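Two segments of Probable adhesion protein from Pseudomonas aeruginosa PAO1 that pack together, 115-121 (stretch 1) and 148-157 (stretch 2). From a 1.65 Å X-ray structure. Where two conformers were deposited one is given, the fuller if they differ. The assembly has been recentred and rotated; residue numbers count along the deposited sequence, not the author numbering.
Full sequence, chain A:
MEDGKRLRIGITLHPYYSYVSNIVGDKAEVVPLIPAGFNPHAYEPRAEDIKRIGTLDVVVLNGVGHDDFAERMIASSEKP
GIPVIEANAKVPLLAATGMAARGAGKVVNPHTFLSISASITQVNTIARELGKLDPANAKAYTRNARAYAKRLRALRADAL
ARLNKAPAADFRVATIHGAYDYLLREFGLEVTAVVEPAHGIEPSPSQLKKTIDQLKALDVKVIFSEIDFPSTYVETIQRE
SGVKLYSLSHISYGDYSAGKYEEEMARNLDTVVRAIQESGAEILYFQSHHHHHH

Stretch 1, residues 115-121: SISASIT
Stretch 2 (148-157) YAKRLRALRA

Two helices pack antiparallel, 116-121 against 148-157, their N-to-C directions 179° apart and their axes 9.9 Å apart at closest approach. Backbone phi/psi values lie near -63/-43 throughout both. The register is fixed by CA-CA separations of 6.4 Å for Ile 116 and Leu 152 and 5.4 Å for Ile 120 and Ala 149; the smaller spacing falls where the partner carries only a methyl group.

Ser 115 stands at the N-cap, immediately before the first helix. With phi/psi -151/135 and chi1 t, its OG caps the helix by accepting from Ala 118 N at 3.0 Å, with an N-H...O angle of 171°. Its carbonyl O accepts from Ser 119 N at 3.0 Å and also from Ser 119 OG at 2.8 Å, the latter with chi1 of Ser 119 at m. That turns the hydroxyl back along its own helix, while Ser 119 CB rests 4.1 Å from Leu 152 CD1.

Ile 116 (m, m) is one of two principal bumps, burying 96 Å². It enters a hollow lined by Leu 152, Leu 155 and Arg 156: CG2 lies 3.6 Å from Leu 152 O and 4.1 Å from Leu 152 CB, CD1 reaches Leu 155 CD2 (t, t) at 4.0 Å, and CB meets Arg 156 CD at 4.1 Å. Arg 156 is extended, with chi1 to chi3 all t, so its aliphatic stem flanks the isoleucine.

One turn on, Ile 120 (m, t) buries 77 Å². Its CA-to-CB bond points sideways, but its end comes nearer: CG2 sits 3.9 Å from Ala 149 CB, CG1 4.1 Å from Leu 152 CD1, and CD1 3.7 Å from Arg 153 CG. Leu 152 (m, t) lies beside the isoleucine pair, its CD1 in the hollow between Ser 119 CB and Ile 120 CG1, 4.1 Å from each. No hydrogen bond crosses the interface; its 341 Å² of buried surface, both sides summed, reflects predominantly apolar packing.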

ATOM      1  N   SER A 115      -1.414   0.790  -5.942  1.00 27.62           N
ATOM      2  CA  SER A 115      -1.796   0.750  -7.353  1.00 25.97           C
ATOM      3  C   SER A 115      -3.091   1.520  -7.436  1.00 28.06           C
ATOM      4  O   SER A 115      -3.985   1.290  -6.614  1.00 26.82           O
ATOM      5  CB  SER A 115      -2.055  -0.680  -7.810  1.00 28.66           C
ATOM      6  OG  SER A 115      -2.846  -0.725  -8.996  1.00 33.38           O
ATOM      7  N   ILE A 116      -3.213   2.407  -8.431  1.00 23.93           N
ATOM      8  CA  ILE A 116      -4.448   3.171  -8.595  1.00 23.30           C
ATOM      9  C   ILE A 116      -5.572   2.227  -9.042  1.00 26.80           C
ATOM     10  O   ILE A 116      -6.668   2.276  -8.474  1.00 24.46           O
ATOM     11  CB  ILE A 116      -4.237   4.375  -9.560  1.00 26.22           C
ATOM     12  CG1 ILE A 116      -3.263   5.445  -8.951  1.00 26.62           C
ATOM     13  CG2 ILE A 116      -5.596   5.013  -9.977  1.00 27.32           C
ATOM     14  CD1 ILE A 116      -3.724   6.135  -7.651  1.00 29.29           C
ATOM     15  N   SER A 117      -5.313   1.391 -10.082  1.00 23.96           N
ATOM     16  CA  SER A 117      -6.327   0.456 -10.598  1.00 24.16           C
ATOM     17  C   SER A 117      -6.778  -0.563  -9.536  1.00 25.80           C
ATOM     18  O   SER A 117      -7.981  -0.768  -9.380  1.00 24.75           O
ATOM     19  CB  SER A 117      -5.831  -0.254 -11.857  1.00 27.92           C
ATOM     20  OG  SER A 117      -4.646  -0.981 -11.585  1.00 29.15           O
ATOM     21  N   ALA A 118      -5.829  -1.159  -8.768  1.00 22.14           N
ATOM     22  CA  ALA A 118      -6.206  -2.120  -7.724  1.00 22.53           C
ATOM     23  C   ALA A 118      -6.946  -1.390  -6.557  1.00 23.90           C
ATOM     24  O   ALA A 118      -7.854  -1.974  -5.981  1.00 23.73           O
ATOM     25  CB  ALA A 118      -4.988  -2.879  -7.198  1.00 23.67           C
ATOM     26  N   SER A 119      -6.567  -0.135  -6.229  1.00 21.37           N
ATOM     27  CA  SER A 119      -7.252   0.651  -5.176  1.00 21.49           C
ATOM     28  C   SER A 119      -8.718   0.878  -5.572  1.00 23.94           C
ATOM     29  O   SER A 119      -9.605   0.705  -4.742  1.00 21.44           O
ATOM     30  CB  SER A 119      -6.577   2.000  -4.956  1.00 23.70           C
ATOM     31  OG  SER A 119      -5.380   1.814  -4.220  1.00 24.12           O
ATOM     32  N   ILE A 120      -8.977   1.218  -6.855  1.00 21.03           N
ATOM     33  CA  ILE A 120     -10.339   1.431  -7.342  1.00 20.60           C
ATOM     34  C   ILE A 120     -11.157   0.131  -7.150  1.00 23.65           C
ATOM     35  O   ILE A 120     -12.283   0.184  -6.641  1.00 22.30           O
ATOM     36  CB  ILE A 120     -10.328   1.951  -8.800  1.00 23.03           C
ATOM     37  CG1 ILE A 120      -9.751   3.407  -8.842  1.00 22.03           C
ATOM     38  CG2 ILE A 120     -11.733   1.861  -9.438  1.00 24.93           C
ATOM     39  CD1 ILE A 120      -9.351   3.949 -10.228  1.00 25.63           C
ATOM     40  N   THR A 121     -10.575  -1.025  -7.538  1.00 22.12           N
ATOM     41  CA  THR A 121     -11.220  -2.337  -7.413  1.00 21.27           C
ATOM     42  C   THR A 121     -11.545  -2.635  -5.931  1.00 24.19           C
ATOM     43  O   THR A 121     -12.660  -3.055  -5.617  1.00 22.84           O
ATOM     44  CB  THR A 121     -10.413  -3.444  -8.133  1.00 26.82           C
ATOM     45  OG1 THR A 121     -10.276  -3.122  -9.535  1.00 24.41           O
ATOM     46  CG2 THR A 121     -11.063  -4.824  -7.979  1.00 27.51           C
ATOM     47  N   TYR A 148     -14.875   8.787  -5.364  1.00 22.05           N
ATOM     48  CA  TYR A 148     -13.511   8.572  -4.899  1.00 20.80           C
ATOM     49  C   TYR A 148     -12.640   8.001  -6.025  1.00 24.61           C
ATOM     50  O   TYR A 148     -11.544   8.516  -6.250  1.00 23.77           O
ATOM     51  CB  TYR A 148     -13.472   7.684  -3.649  1.00 21.66           C
ATOM     52  CG  TYR A 148     -12.104   7.593  -3.003  1.00 22.42           C
ATOM     53  CD1 TYR A 148     -11.394   8.745  -2.650  1.00 23.67           C
ATOM     54  CD2 TYR A 148     -11.552   6.359  -2.664  1.00 22.84           C
ATOM     55  CE1 TYR A 148     -10.165   8.664  -1.987  1.00 23.51           C
ATOM     56  CE2 TYR A 148     -10.307   6.266  -2.047  1.00 22.97           C
ATOM     57  CZ  TYR A 148      -9.627   7.419  -1.688  1.00 24.51           C
ATOM     58  OH  TYR A 148      -8.404   7.312  -1.072  1.00 23.86           O
ATOM     59  N   ALA A 149     -13.168   6.999  -6.762  1.00 23.27           N
ATOM     60  CA  ALA A 149     -12.514   6.377  -7.923  1.00 24.46           C
ATOM     61  C   ALA A 149     -12.228   7.435  -9.009  1.00 27.01           C
ATOM     62  O   ALA A 149     -11.167   7.387  -9.631  1.00 26.36           O
ATOM     63  CB  ALA A 149     -13.390   5.265  -8.486  1.00 26.36           C
ATOM     64  N   LYS A 150     -13.133   8.427  -9.177  1.00 22.41           N
ATOM     65  CA  LYS A 150     -12.936   9.499 -10.161  1.00 22.57           C
ATOM     66  C   LYS A 150     -11.695  10.344  -9.752  1.00 25.33           C
ATOM     67  O   LYS A 150     -10.863  10.675 -10.607  1.00 24.32           O
ATOM     68  CB  LYS A 150     -14.205  10.370 -10.266  1.00 24.88           C
ATOM     69  CG  LYS A 150     -14.183  11.324 -11.445  1.00 31.49           C
ATOM     70  CD  LYS A 150     -15.465  12.141 -11.552  1.00 40.67           C
ATOM     71  CE  LYS A 150     -15.322  13.194 -12.627  1.00 51.90           C
ATOM     72  NZ  LYS A 150     -16.425  14.185 -12.581  1.00 61.96           N
ATOM     73  N   ARG A 151     -11.570  10.657  -8.444  1.00 22.54           N
ATOM     74  CA  ARG A 151     -10.434  11.424  -7.906  1.00 22.79           C
ATOM     75  C   ARG A 151      -9.129  10.651  -8.108  1.00 25.67           C
ATOM     76  O   ARG A 151      -8.130  11.251  -8.495  1.00 26.11           O
ATOM     77  CB  ARG A 151     -10.634  11.809  -6.422  1.00 23.92           C
ATOM     78  CG  ARG A 151     -11.689  12.915  -6.228  1.00 28.02           C
ATOM     79  CD  ARG A 151     -11.370  13.869  -5.070  1.00 28.90           C
ATOM     80  NE  ARG A 151     -10.974  13.211  -3.815  1.00 28.85           N
ATOM     81  CZ  ARG A 151     -11.810  12.656  -2.938  1.00 35.51           C
ATOM     82  NH1 ARG A 151     -13.117  12.622  -3.183  1.00 31.13           N
ATOM     83  NH2 ARG A 151     -11.342  12.123  -1.809  1.00 26.87           N
ATOM     84  N   LEU A 152      -9.149   9.334  -7.891  1.00 22.33           N
ATOM     85  CA  LEU A 152      -7.937   8.509  -8.051  1.00 22.31           C
ATOM     86  C   LEU A 152      -7.466   8.486  -9.521  1.00 26.22           C
ATOM     87  O   LEU A 152      -6.262   8.596  -9.777  1.00 24.52           O
ATOM     88  CB  LEU A 152      -8.095   7.088  -7.468  1.00 22.80           C
ATOM     89  CG  LEU A 152      -8.418   6.994  -5.948  1.00 24.86           C
ATOM     90  CD1 LEU A 152      -8.611   5.540  -5.507  1.00 24.84           C
ATOM     91  CD2 LEU A 152      -7.367   7.732  -5.083  1.00 25.83           C
ATOM     92  N   ARG A 153      -8.411   8.367 -10.477  0.50 23.87           N
ATOM     93  CA  ARG A 153      -8.087   8.391 -11.910  0.50 23.95           C
ATOM     94  C   ARG A 153      -7.478   9.755 -12.288  0.50 27.96           C
ATOM     95  O   ARG A 153      -6.495   9.806 -13.033  0.50 27.29           O
ATOM     96  CB  ARG A 153      -9.331   8.099 -12.759  0.50 24.07           C
ATOM     97  CG  ARG A 153      -9.750   6.634 -12.746  0.50 28.57           C
ATOM     98  CD  ARG A 153     -10.790   6.322 -13.817  0.50 30.44           C
ATOM     99  NE  ARG A 153     -12.057   7.018 -13.576  0.50 33.68           N
ATOM    100  CZ  ARG A 153     -13.069   6.530 -12.867  0.50 41.48           C
ATOM    101  NH1 ARG A 153     -14.171   7.244 -12.697  0.50 35.90           N
ATOM    102  NH2 ARG A 153     -12.990   5.319 -12.330  0.50 31.86           N
ATOM    103  N   ALA A 154      -8.033  10.846 -11.733  1.00 25.23           N
ATOM    104  CA  ALA A 154      -7.578  12.220 -11.988  1.00 26.49           C
ATOM    105  C   ALA A 154      -6.157  12.443 -11.457  1.00 27.25           C
ATOM    106  O   ALA A 154      -5.347  13.060 -12.140  1.00 26.80           O
ATOM    107  CB  ALA A 154      -8.554  13.235 -11.390  1.00 27.20           C
ATOM    108  N   LEU A 155      -5.857  11.908 -10.259  1.00 25.41           N
ATOM    109  CA  LEU A 155      -4.554  11.947  -9.614  1.00 25.62           C
ATOM    110  C   LEU A 155      -3.538  11.283 -10.570  1.00 25.96           C
ATOM    111  O   LEU A 155      -2.450  11.821 -10.785  1.00 25.17           O
ATOM    112  CB  LEU A 155      -4.710  11.103  -8.333  1.00 26.36           C
ATOM    113  CG  LEU A 155      -3.619  11.018  -7.322  1.00 32.97           C
ATOM    114  CD1 LEU A 155      -4.233  10.605  -6.004  1.00 33.15           C
ATOM    115  CD2 LEU A 155      -2.576   9.969  -7.722  1.00 35.20           C
ATOM    116  N   ARG A 156      -3.905  10.115 -11.134  1.00 21.84           N
ATOM    117  CA  ARG A 156      -3.027   9.362 -12.025  1.00 23.15           C
ATOM    118  C   ARG A 156      -2.814  10.134 -13.339  1.00 26.88           C
ATOM    119  O   ARG A 156      -1.673  10.281 -13.783  1.00 26.19           O
ATOM    120  CB  ARG A 156      -3.587   7.953 -12.271  1.00 24.20           C
ATOM    121  CG  ARG A 156      -2.673   7.111 -13.153  1.00 25.92           C
ATOM    122  CD  ARG A 156      -3.160   5.694 -13.312  1.00 32.98           C
ATOM    123  NE  ARG A 156      -2.279   4.940 -14.208  1.00 32.57           N
ATOM    124  CZ  ARG A 156      -2.418   4.882 -15.528  1.00 42.47           C
ATOM    125  NH1 ARG A 156      -3.421   5.520 -16.127  1.00 29.81           N
ATOM    126  NH2 ARG A 156      -1.568   4.172 -16.259  1.00 28.67           N
ATOM    127  N   ALA A 157      -3.911  10.683 -13.913  1.00 24.20           N
ATOM    128  CA  ALA A 157      -3.862  11.478 -15.139  1.00 23.92           C
ATOM    129  C   ALA A 157      -2.953  12.705 -14.950  1.00 27.07           C
ATOM    130  O   ALA A 157      -2.137  12.983 -15.831  1.00 26.96           O
ATOM    131  CB  ALA A 157      -5.272  11.926 -15.542  1.00 24.89           C
TER